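Local coordinates for protein Bse634I restriction endonuclease (Geobacillus stearothermophilus, PDB 1KNV) that is a type II restriction endonuclease that probably cuts double-stranded DNA at a specific recognition sequence with the help of bound metal ions, at residues K108-F112 with R113-D117; Q253-T257 with H258-N262; E281-D284 with K285-Q289. All coordinates share one frame; numbering follows the deposited sequence.

Interaction 1: K108-F112 with R113-D117; sequences KTFDF and RKIFD
Asp-111 and Lys-114 close the first of three successive i to i+3 backbone turns: Lys-114 N donates to Asp-111 O at 2.9 Å, Ile-115 N to Phe-112 O at the same spacing, and Phe-116 N to Arg-113 O, the pattern of a 3-10 turn. The Asp-111 carboxylate joins this ladder. With CG anti to the backbone N (chi1 179°), OD1 swings forward to accept from Arg-113 N at 2.8 Å, an Asx turn in which the N-H arrives from above the carboxylate plane, 43° out of it. OD2 lies 4.2 Å from Arg-113 NE but well out of the guanidinium plane, so no N-H points at it and any attraction between the two charged groups is probably only electrostatic; NH2 forms a salt bridge with Glu-128 and NH1 a hydrogen bond with Thr-142.

The aliphatic part of Arg-113 runs beside Asp-111 OD1, and its CG also sits over one face of the Phe-112 ring, 3.9 Å from the centroid, a CH-pi contact. Lys-114 bends at chi3 (67°), which carries CE over a face of the Phe-110 ring and NZ to 3.8 Å from Phe-110 CD1. A water accepts from both Lys-114 NZ and Asp-111 N, tying the bent chain back to the turn. Ile-115 CG2 meets the same ring in its plane, at the edge, 3.9 Å from Phe-110 CE2.

Asp-117 then takes the N-cap position of helix 118-131. An Asx turn running into a 3-10 turn thus forms part of the connection from strand 99-103, outermost in the chain's mixed sheet, to that helix, in an endonuclease of the PD-(D/E)XK clan.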
ATOM      1  N   LYS B 108       0.747 -16.663  27.143  1.00 33.26           N
ATOM      2  CA  LYS B 108       1.206 -18.032  27.294  1.00 34.43           C
ATOM      3  C   LYS B 108       0.128 -18.942  27.867  1.00 33.49           C
ATOM      4  O   LYS B 108       0.073 -20.130  27.559  1.00 33.53           O
ATOM      5  CB  LYS B 108       2.458 -18.060  28.154  1.00 37.29           C
ATOM      6  CG  LYS B 108       3.621 -17.340  27.495  1.00 41.34           C
ATOM      7  CD  LYS B 108       4.915 -17.534  28.273  1.00 44.73           C
ATOM      8  CE  LYS B 108       6.073 -16.789  27.616  1.00 46.82           C
ATOM      9  NZ  LYS B 108       7.330 -16.875  28.428  1.00 48.57           N
ATOM     10  N   THR B 109      -0.740 -18.378  28.694  1.00 32.21           N
ATOM     11  CA  THR B 109      -1.838 -19.135  29.280  1.00 30.17           C
ATOM     12  C   THR B 109      -2.877 -19.432  28.198  1.00 29.66           C
ATOM     13  O   THR B 109      -3.321 -20.569  28.029  1.00 30.81           O
ATOM     14  CB  THR B 109      -2.520 -18.329  30.392  1.00 30.33           C
ATOM     15  OG1 THR B 109      -1.579 -18.090  31.442  1.00 31.25           O
ATOM     16  CG2 THR B 109      -3.731 -19.076  30.941  1.00 29.59           C
ATOM     17  N   PHE B 110      -3.259 -18.394  27.466  1.00 27.70           N
ATOM     18  CA  PHE B 110      -4.245 -18.530  26.410  1.00 26.09           C
ATOM     19  C   PHE B 110      -4.074 -17.378  25.440  1.00 26.60           C
ATOM     20  O   PHE B 110      -4.486 -16.260  25.738  1.00 27.32           O
ATOM     21  CB  PHE B 110      -5.656 -18.486  26.997  1.00 24.51           C
ATOM     22  CG  PHE B 110      -6.748 -18.759  25.989  1.00 23.90           C
ATOM     23  CD1 PHE B 110      -7.269 -20.038  25.835  1.00 22.83           C
ATOM     24  CD2 PHE B 110      -7.256 -17.735  25.198  1.00 23.24           C
ATOM     25  CE1 PHE B 110      -8.276 -20.291  24.915  1.00 22.29           C
ATOM     26  CE2 PHE B 110      -8.264 -17.978  24.276  1.00 22.79           C
ATOM     27  CZ  PHE B 110      -8.775 -19.258  24.133  1.00 23.29           C
ATOM     28  N   ASP B 111      -3.458 -17.649  24.289  1.00 26.09           N
ATOM     29  CA  ASP B 111      -3.253 -16.635  23.257  1.00 24.94           C
ATOM     30  C   ASP B 111      -4.633 -16.191  22.785  1.00 24.58           C
ATOM     31  O   ASP B 111      -5.398 -17.003  22.261  1.00 24.98           O
ATOM     32  CB  ASP B 111      -2.486 -17.240  22.089  1.00 26.09           C
ATOM     33  CG  ASP B 111      -2.252 -16.251  20.976  1.00 27.39           C
ATOM     34  OD1 ASP B 111      -2.978 -15.239  20.913  1.00 26.70           O
ATOM     35  OD2 ASP B 111      -1.343 -16.493  20.152  1.00 29.97           O
ATOM     36  N   PHE B 112      -4.946 -14.907  22.955  1.00 23.45           N
ATOM     37  CA  PHE B 112      -6.261 -14.370  22.576  1.00 22.32           C
ATOM     38  C   PHE B 112      -6.633 -14.679  21.134  1.00 21.97           C
ATOM     39  O   PHE B 112      -7.816 -14.784  20.803  1.00 22.53           O
ATOM     40  CB  PHE B 112      -6.314 -12.850  22.811  1.00 21.86           C
ATOM     41  CG  PHE B 112      -5.827 -12.023  21.637  1.00 20.69           C
ATOM     42  CD1 PHE B 112      -6.724 -11.528  20.697  1.00 20.30           C
ATOM     43  CD2 PHE B 112      -4.473 -11.765  21.464  1.00 19.66           C
ATOM     44  CE1 PHE B 112      -6.276 -10.785  19.599  1.00 20.01           C
ATOM     45  CE2 PHE B 112      -4.017 -11.029  20.375  1.00 20.09           C
ATOM     46  CZ  PHE B 112      -4.923 -10.537  19.437  1.00 19.40           C
ATOM     47  N   ARG B 113      -5.622 -14.815  20.278  1.00 20.74           N
ATOM     48  CA  ARG B 113      -5.842 -15.117  18.867  1.00 21.40           C
ATOM     49  C   ARG B 113      -6.657 -16.391  18.666  1.00 21.42           C
ATOM     50  O   ARG B 113      -7.276 -16.584  17.626  1.00 20.37           O
ATOM     51  CB  ARG B 113      -4.497 -15.220  18.147  1.00 21.12           C
ATOM     52  CG  ARG B 113      -3.840 -13.860  17.991  1.00 21.57           C
ATOM     53  CD  ARG B 113      -2.387 -13.967  17.627  1.00 21.83           C
ATOM     54  NE  ARG B 113      -2.172 -14.745  16.415  1.00 21.70           N
ATOM     55  CZ  ARG B 113      -0.983 -14.891  15.842  1.00 22.03           C
ATOM     56  NH1 ARG B 113       0.081 -14.306  16.382  1.00 23.14           N
ATOM     57  NH2 ARG B 113      -0.852 -15.618  14.743  1.00 21.43           N
ATOM     58  N   LYS B 114      -6.671 -17.248  19.681  1.00 22.30           N
ATOM     59  CA  LYS B 114      -7.419 -18.490  19.614  1.00 21.26           C
ATOM     60  C   LYS B 114      -8.925 -18.262  19.667  1.00 20.72           C
ATOM     61  O   LYS B 114      -9.695 -19.205  19.504  1.00 21.09           O
ATOM     62  CB  LYS B 114      -6.968 -19.419  20.742  1.00 23.43           C
ATOM     63  CG  LYS B 114      -5.543 -19.920  20.546  1.00 25.81           C
ATOM     64  CD  LYS B 114      -4.912 -20.412  21.830  1.00 27.75           C
ATOM     65  CE  LYS B 114      -5.596 -21.649  22.338  1.00 29.70           C
ATOM     66  NZ  LYS B 114      -4.999 -22.096  23.629  1.00 31.48           N
ATOM     67  N   ILE B 115      -9.359 -17.024  19.894  1.00 20.40           N
ATOM     68  CA  ILE B 115     -10.796 -16.755  19.920  1.00 19.70           C
ATOM     69  C   ILE B 115     -11.300 -16.581  18.491  1.00 19.15           C
ATOM     70  O   ILE B 115     -12.496 -16.660  18.222  1.00 20.06           O
ATOM     71  CB  ILE B 115     -11.168 -15.484  20.744  1.00 19.64           C
ATOM     72  CG1 ILE B 115     -10.667 -14.215  20.051  1.00 19.22           C
ATOM     73  CG2 ILE B 115     -10.586 -15.593  22.152  1.00 19.96           C
ATOM     74  CD1 ILE B 115     -11.250 -12.944  20.660  1.00 18.72           C
ATOM     75  N   PHE B 116     -10.369 -16.352  17.574  1.00 18.93           N
ATOM     76  CA  PHE B 116     -10.702 -16.174  16.171  1.00 20.42           C
ATOM     77  C   PHE B 116     -11.183 -17.461  15.520  1.00 19.92           C
ATOM     78  O   PHE B 116     -10.771 -18.553  15.912  1.00 19.15           O
ATOM     79  CB  PHE B 116      -9.477 -15.670  15.419  1.00 21.87           C
ATOM     80  CG  PHE B 116      -9.176 -14.223  15.653  1.00 23.57           C
ATOM     81  CD1 PHE B 116      -7.869 -13.749  15.537  1.00 24.98           C
ATOM     82  CD2 PHE B 116     -10.202 -13.326  15.937  1.00 23.47           C
ATOM     83  CE1 PHE B 116      -7.582 -12.392  15.697  1.00 25.77           C
ATOM     84  CE2 PHE B 116      -9.939 -11.978  16.100  1.00 25.37           C
ATOM     85  CZ  PHE B 116      -8.619 -11.504  15.979  1.00 26.66           C
ATOM     86  N   ASP B 117     -12.054 -17.329  14.521  1.00 19.68           N
ATOM     87  CA  ASP B 117     -12.544 -18.496  13.809  1.00 19.55           C
ATOM     88  C   ASP B 117     -11.413 -19.089  12.974  1.00 20.11           C
ATOM     89  O   ASP B 117     -10.341 -18.490  12.809  1.00 21.23           O
ATOM     90  CB  ASP B 117     -13.764 -18.144  12.932  1.00 18.78           C
ATOM     91  CG  ASP B 117     -13.518 -16.980  11.972  1.00 19.56           C
ATOM     92  OD1 ASP B 117     -14.515 -16.382  11.518  1.00 21.37           O
ATOM     93  OD2 ASP B 117     -12.361 -16.658  11.642  1.00 20.24           O
TER
HETATM   94  O   HOH W   1      -2.445 -20.743  23.896  1.00 55.51           O

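Interaction 2: Q253-T257 with H258-N262; sequences QTAAT and HTIVN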
ATOM      1  N   GLN B 253       0.523   9.780  22.450  1.00 25.47           N
ATOM      2  CA  GLN B 253      -0.094  10.328  21.234  1.00 24.62           C
ATOM      3  C   GLN B 253       0.713   9.866  20.027  1.00 22.61           C
ATOM      4  O   GLN B 253       0.359  10.134  18.886  1.00 21.58           O
ATOM      5  CB  GLN B 253      -0.135  11.855  21.259  1.00 27.15           C
ATOM      6  CG  GLN B 253      -1.251  12.438  22.092  1.00 30.82           C
ATOM      7  CD  GLN B 253      -1.247  13.953  22.065  1.00 32.51           C
ATOM      8  OE1 GLN B 253      -0.787  14.588  21.113  1.00 33.54           O
ATOM      9  NE2 GLN B 253      -1.780  14.554  23.121  1.00 34.22           N
ATOM     10  N   THR B 254       1.794   9.144  20.301  1.00 22.07           N
ATOM     11  CA  THR B 254       2.680   8.606  19.277  1.00 21.57           C
ATOM     12  C   THR B 254       1.865   7.850  18.209  1.00 21.08           C
ATOM     13  O   THR B 254       0.978   7.053  18.526  1.00 20.08           O
ATOM     14  CB  THR B 254       3.740   7.679  19.938  1.00 20.87           C
ATOM     15  OG1 THR B 254       4.605   7.131  18.944  1.00 22.72           O
ATOM     16  CG2 THR B 254       3.074   6.550  20.677  1.00 20.99           C
ATOM     17  N   ALA B 255       2.167   8.131  16.943  1.00 18.84           N
ATOM     18  CA  ALA B 255       1.486   7.517  15.810  1.00 16.62           C
ATOM     19  C   ALA B 255       1.815   6.034  15.588  1.00 15.46           C
ATOM     20  O   ALA B 255       2.963   5.616  15.701  1.00 16.89           O
ATOM     21  CB  ALA B 255       1.813   8.298  14.554  1.00 15.29           C
ATOM     22  N   ALA B 256       0.803   5.238  15.268  1.00 14.36           N
ATOM     23  CA  ALA B 256       1.028   3.828  14.993  1.00 13.57           C
ATOM     24  C   ALA B 256       1.995   3.840  13.809  1.00 14.07           C
ATOM     25  O   ALA B 256       1.680   4.409  12.769  1.00 15.09           O
ATOM     26  CB  ALA B 256      -0.291   3.168  14.608  1.00 13.83           C
ATOM     27  N   THR B 257       3.167   3.230  13.957  1.00 14.32           N
ATOM     28  CA  THR B 257       4.160   3.245  12.883  1.00 16.37           C
ATOM     29  C   THR B 257       3.717   2.712  11.522  1.00 16.97           C
ATOM     30  O   THR B 257       4.209   3.170  10.481  1.00 17.20           O
ATOM     31  CB  THR B 257       5.467   2.503  13.287  1.00 16.32           C
ATOM     32  OG1 THR B 257       5.203   1.112  13.494  1.00 17.12           O
ATOM     33  CG2 THR B 257       6.045   3.094  14.556  1.00 15.55           C
ATOM     34  N   HIS B 258       2.797   1.754  11.506  1.00 17.82           N
ATOM     35  CA  HIS B 258       2.356   1.221  10.223  1.00 18.17           C
ATOM     36  C   HIS B 258       1.480   2.206   9.457  1.00 19.45           C
ATOM     37  O   HIS B 258       1.232   2.027   8.261  1.00 22.14           O
ATOM     38  CB  HIS B 258       1.617  -0.124  10.393  1.00 15.42           C
ATOM     39  CG  HIS B 258       0.273  -0.016  11.040  1.00 14.87           C
ATOM     40  ND1 HIS B 258       0.097   0.000  12.406  1.00 14.50           N
ATOM     41  CD2 HIS B 258      -0.970   0.105  10.502  1.00 14.20           C
ATOM     42  CE1 HIS B 258      -1.190   0.128  12.683  1.00 14.03           C
ATOM     43  NE2 HIS B 258      -1.858   0.194  11.544  1.00 14.14           N
ATOM     44  N   THR B 259       1.030   3.262  10.125  1.00 18.61           N
ATOM     45  CA  THR B 259       0.161   4.219   9.462  1.00 18.77           C
ATOM     46  C   THR B 259       0.859   5.412   8.826  1.00 20.34           C
ATOM     47  O   THR B 259       0.185   6.270   8.260  1.00 22.79           O
ATOM     48  CB  THR B 259      -0.928   4.758  10.422  1.00 18.82           C
ATOM     49  OG1 THR B 259      -0.328   5.561  11.444  1.00 18.30           O
ATOM     50  CG2 THR B 259      -1.686   3.604  11.070  1.00 17.72           C
ATOM     51  N   ILE B 260       2.190   5.484   8.903  1.00 18.93           N
ATOM     52  CA  ILE B 260       2.881   6.630   8.307  1.00 19.13           C
ATOM     53  C   ILE B 260       3.627   6.335   7.014  1.00 20.56           C
ATOM     54  O   ILE B 260       4.408   7.165   6.545  1.00 21.43           O
ATOM     55  CB  ILE B 260       3.890   7.303   9.287  1.00 17.57           C
ATOM     56  CG1 ILE B 260       5.068   6.371   9.581  1.00 17.16           C
ATOM     57  CG2 ILE B 260       3.183   7.702  10.573  1.00 16.51           C
ATOM     58  CD1 ILE B 260       6.188   7.057  10.380  1.00 15.90           C
ATOM     59  N   VAL B 261       3.388   5.169   6.424  1.00 20.83           N
ATOM     60  CA  VAL B 261       4.063   4.824   5.189  1.00 22.76           C
ATOM     61  C   VAL B 261       3.147   4.846   3.964  1.00 25.07           C
ATOM     62  O   VAL B 261       3.620   4.745   2.839  1.00 28.17           O
ATOM     63  CB  VAL B 261       4.754   3.453   5.319  1.00 22.65           C
ATOM     64  CG1 VAL B 261       5.772   3.509   6.460  1.00 23.43           C
ATOM     65  CG2 VAL B 261       3.733   2.367   5.584  1.00 22.65           C
ATOM     66  N   ASN B 262       1.843   5.001   4.177  1.00 24.54           N
ATOM     67  CA  ASN B 262       0.882   5.047   3.073  1.00 24.98           C
ATOM     68  C   ASN B 262      -0.038   6.253   3.274  1.00 22.47           C
ATOM     69  O   ASN B 262      -0.763   6.334   4.260  1.00 20.40           O
ATOM     70  CB  ASN B 262       0.079   3.741   3.044  1.00 28.90           C
ATOM     71  CG  ASN B 262      -1.007   3.715   1.958  1.00 32.41           C
ATOM     72  OD1 ASN B 262      -1.770   2.746   1.866  1.00 34.70           O
ATOM     73  ND2 ASN B 262      -1.081   4.768   1.145  1.00 31.89           N
TER
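Thr-259 folds back on Ala-256, three residues earlier, and grips its carbonyl with two donors. Thr-259 CB stands 3.5 Å from Ala-256 O. One branch, OG1, lies between the backbone N and the carbonyl carbon (chi1 68°), which brings it to 2.7 Å from Ala-256 O; the hydroxyl donates in the carbonyl plane, on a lone pair. Thr-259 N reaches the same oxygen at 3.0 Å from above that plane, 46° out of it, so the two donors come in different directions. The other branch, CG2, packs 3.8 Å from Ala-256 CB and lies over one face of the His-258 ring, offset toward its rim. Ala-256 CB also meets His-258 CE1 at 3.7 Å, and the methyls and imidazole thus form one cluster.

The turn goes on with a weak bond from Ile-260 N to Thr-257 O, 3.5 Å long though nearly straight. This short 3-10 turn belongs to the connection from helix 246-251 to strand 273-276. His-258 and Ala-256 rest on helix 203-227, where Asn-214 accepts from Thr-257 N, while Ala-255 packs on Val-138 of the second subunit.

Interaction 3: E281-D284 with K285-Q289; sequences EDID and KMLDQ
Glu-281 and Lys-285 make the first of four i to i+4 backbone bonds between 281-284 and 285-288, a series that Gln-289 N to Lys-285 O continues: Lys-285 N to Glu-281 O at 3.0 Å, Met-286 N to Asp-282 O, Leu-287 N to Ile-283 O and Asp-288 N to Asp-284 O, the last of the four at 2.8 Å. The first donor lies in the carbonyl plane, whereas Met-286 N stands 43° out of the plane of its acceptor. Regular alpha-helix is the result, and in its first turn Asp-282 OD2 accepts from Thr-278 N and Ser-279 N, backbone groups just ahead of the helix.

On the outer face the extended chain of Lys-285 runs back along the helix and crosses Glu-281, its CE 3.8 Å from Glu-281 CD. Its ammonium lies near two acids without a salt bridge to either: NZ is 4.2 Å from Glu-281 OE1 and 4.4 Å from Asp-282 OD1, so the attraction is probably diffuse.

Helix 281-291 is the next element after strand 273-276, outermost within this chain in the mixed sheet, and Met-286 packs back on Phe-275 of that strand. Its side chain comes to about 5 Å from that of Leu-197, which binds calcium in a structure of this protein, though no calcium is bound to this chain here. Ile-283 and Leu-287 point the same way, with Ile-283 CG2 4.2 Å from Leu-287 CD1, and both touch helix 68-93. Asp-284 and Asp-288 add polar links near the end of that helix. Asp-284 OD2 forms a salt bridge with Lys-93, while Asp-288 divides its oxygens, OD1 to Tyr-90 OH and OD2 to Arg-94.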
ATOM      1  N   GLU B 281     -16.145   3.261  39.417  1.00 25.39           N
ATOM      2  CA  GLU B 281     -16.954   3.995  38.469  1.00 25.60           C
ATOM      3  C   GLU B 281     -16.083   4.378  37.274  1.00 25.34           C
ATOM      4  O   GLU B 281     -16.584   4.503  36.155  1.00 24.79           O
ATOM      5  CB  GLU B 281     -17.539   5.249  39.118  1.00 26.54           C
ATOM      6  CG  GLU B 281     -18.300   6.122  38.140  1.00 28.04           C
ATOM      7  CD  GLU B 281     -18.979   7.291  38.815  1.00 30.01           C
ATOM      8  OE1 GLU B 281     -18.344   7.922  39.685  1.00 31.03           O
ATOM      9  OE2 GLU B 281     -20.141   7.585  38.468  1.00 31.15           O
ATOM     10  N   ASP B 282     -14.783   4.570  37.516  1.00 24.44           N
ATOM     11  CA  ASP B 282     -13.860   4.936  36.436  1.00 24.14           C
ATOM     12  C   ASP B 282     -13.751   3.824  35.393  1.00 23.25           C
ATOM     13  O   ASP B 282     -13.355   4.073  34.253  1.00 23.57           O
ATOM     14  CB  ASP B 282     -12.457   5.235  36.973  1.00 24.10           C
ATOM     15  CG  ASP B 282     -12.386   6.535  37.744  1.00 24.42           C
ATOM     16  OD1 ASP B 282     -13.226   7.434  37.497  1.00 23.53           O
ATOM     17  OD2 ASP B 282     -11.467   6.658  38.584  1.00 24.17           O
ATOM     18  N   ILE B 283     -14.084   2.600  35.799  1.00 21.28           N
ATOM     19  CA  ILE B 283     -14.047   1.451  34.911  1.00 20.49           C
ATOM     20  C   ILE B 283     -15.227   1.565  33.955  1.00 21.09           C
ATOM     21  O   ILE B 283     -15.082   1.361  32.751  1.00 21.45           O
ATOM     22  CB  ILE B 283     -14.165   0.127  35.704  1.00 19.72           C
ATOM     23  CG1 ILE B 283     -12.960  -0.044  36.633  1.00 18.98           C
ATOM     24  CG2 ILE B 283     -14.273  -1.045  34.742  1.00 19.15           C
ATOM     25  CD1 ILE B 283     -13.042  -1.273  37.540  1.00 17.76           C
ATOM     26  N   ASP B 284     -16.398   1.886  34.507  1.00 22.59           N
ATOM     27  CA  ASP B 284     -17.616   2.050  33.712  1.00 23.74           C
ATOM     28  C   ASP B 284     -17.453   3.205  32.724  1.00 24.24           C
ATOM     29  O   ASP B 284     -17.873   3.115  31.573  1.00 23.89           O
ATOM     30  CB  ASP B 284     -18.824   2.369  34.600  1.00 24.78           C
ATOM     31  CG  ASP B 284     -19.211   1.233  35.512  1.00 25.14           C
ATOM     32  OD1 ASP B 284     -18.724   0.100  35.319  1.00 24.70           O
ATOM     33  OD2 ASP B 284     -20.028   1.488  36.425  1.00 26.70           O
ATOM     34  N   LYS B 285     -16.867   4.303  33.193  1.00 25.35           N
ATOM     35  CA  LYS B 285     -16.650   5.474  32.346  1.00 26.29           C
ATOM     36  C   LYS B 285     -15.727   5.128  31.176  1.00 24.60           C
ATOM     37  O   LYS B 285     -15.966   5.536  30.045  1.00 25.21           O
ATOM     38  CB  LYS B 285     -16.061   6.626  33.165  1.00 27.02           C
ATOM     39  CG  LYS B 285     -17.003   7.210  34.218  1.00 29.14           C
ATOM     40  CD  LYS B 285     -16.332   8.388  34.918  1.00 31.02           C
ATOM     41  CE  LYS B 285     -17.230   9.051  35.946  1.00 32.38           C
ATOM     42  NZ  LYS B 285     -16.507  10.163  36.630  1.00 33.37           N
ATOM     43  N   MET B 286     -14.672   4.375  31.457  1.00 23.37           N
ATOM     44  CA  MET B 286     -13.739   3.963  30.419  1.00 21.94           C
ATOM     45  C   MET B 286     -14.459   3.131  29.369  1.00 21.21           C
ATOM     46  O   MET B 286     -14.323   3.371  28.179  1.00 21.39           O
ATOM     47  CB  MET B 286     -12.615   3.123  31.017  1.00 21.33           C
ATOM     48  CG  MET B 286     -11.822   2.374  29.967  1.00 20.54           C
ATOM     49  SD  MET B 286     -10.509   1.429  30.677  1.00 19.60           S
ATOM     50  CE  MET B 286     -11.390   0.073  31.384  1.00 18.95           C
ATOM     51  N   LEU B 287     -15.224   2.143  29.822  1.00 20.94           N
ATOM     52  CA  LEU B 287     -15.949   1.275  28.913  1.00 19.91           C
ATOM     53  C   LEU B 287     -16.978   2.052  28.133  1.00 21.53           C
ATOM     54  O   LEU B 287     -17.251   1.736  26.982  1.00 21.82           O
ATOM     55  CB  LEU B 287     -16.613   0.142  29.685  1.00 18.88           C
ATOM     56  CG  LEU B 287     -15.604  -0.828  30.297  1.00 18.40           C
ATOM     57  CD1 LEU B 287     -16.311  -1.850  31.184  1.00 16.23           C
ATOM     58  CD2 LEU B 287     -14.827  -1.506  29.156  1.00 18.40           C
ATOM     59  N   ASP B 288     -17.561   3.067  28.756  1.00 23.41           N
ATOM     60  CA  ASP B 288     -18.544   3.874  28.049  1.00 25.41           C
ATOM     61  C   ASP B 288     -17.890   4.550  26.865  1.00 25.89           C
ATOM     62  O   ASP B 288     -18.458   4.579  25.779  1.00 26.17           O
ATOM     63  CB  ASP B 288     -19.143   4.949  28.953  1.00 27.50           C
ATOM     64  CG  ASP B 288     -20.249   4.412  29.844  1.00 29.24           C
ATOM     65  OD1 ASP B 288     -20.873   3.389  29.474  1.00 29.76           O
ATOM     66  OD2 ASP B 288     -20.503   5.024  30.905  1.00 30.07           O
ATOM     67  N   GLN B 289     -16.695   5.093  27.069  1.00 26.88           N
ATOM     68  CA  GLN B 289     -16.002   5.780  25.988  1.00 28.71           C
ATOM     69  C   GLN B 289     -15.539   4.826  24.911  1.00 27.86           C
ATOM     70  O   GLN B 289     -15.441   5.191  23.742  1.00 27.74           O
ATOM     71  CB  GLN B 289     -14.790   6.554  26.498  1.00 30.57           C
ATOM     72  CG  GLN B 289     -14.171   7.386  25.382  1.00 34.92           C
ATOM     73  CD  GLN B 289     -12.893   8.095  25.782  1.00 37.54           C
ATOM     74  OE1 GLN B 289     -12.840   8.772  26.815  1.00 39.70           O
ATOM     75  NE2 GLN B 289     -11.855   7.961  24.951  1.00 36.79           N
TER

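Overall arrangement
All three contacts are local, and they are well separated: centres lie 25 to 27 Å apart, and the nearest atoms of any two are at least about 12 Å from each other. Interactions 1 and 3 stand on opposite sides of the chain's centre, yet both approach the calcium-binding region. The side chain of Phe-112 in 108-112 is about 10 Å from that of Asp-146; the side chain of Met-286 in 285-289 is about 9 Å from that of Asp-146 and about 5 Å from that of Leu-197. Neither contact contains these two calcium-binding residues, so both lie beside that site, which holds no calcium in this chain's model. Interaction 2 lies away from it, about 25 Å from the chain's centre, where 253-262 faces other subunits of the tetramer.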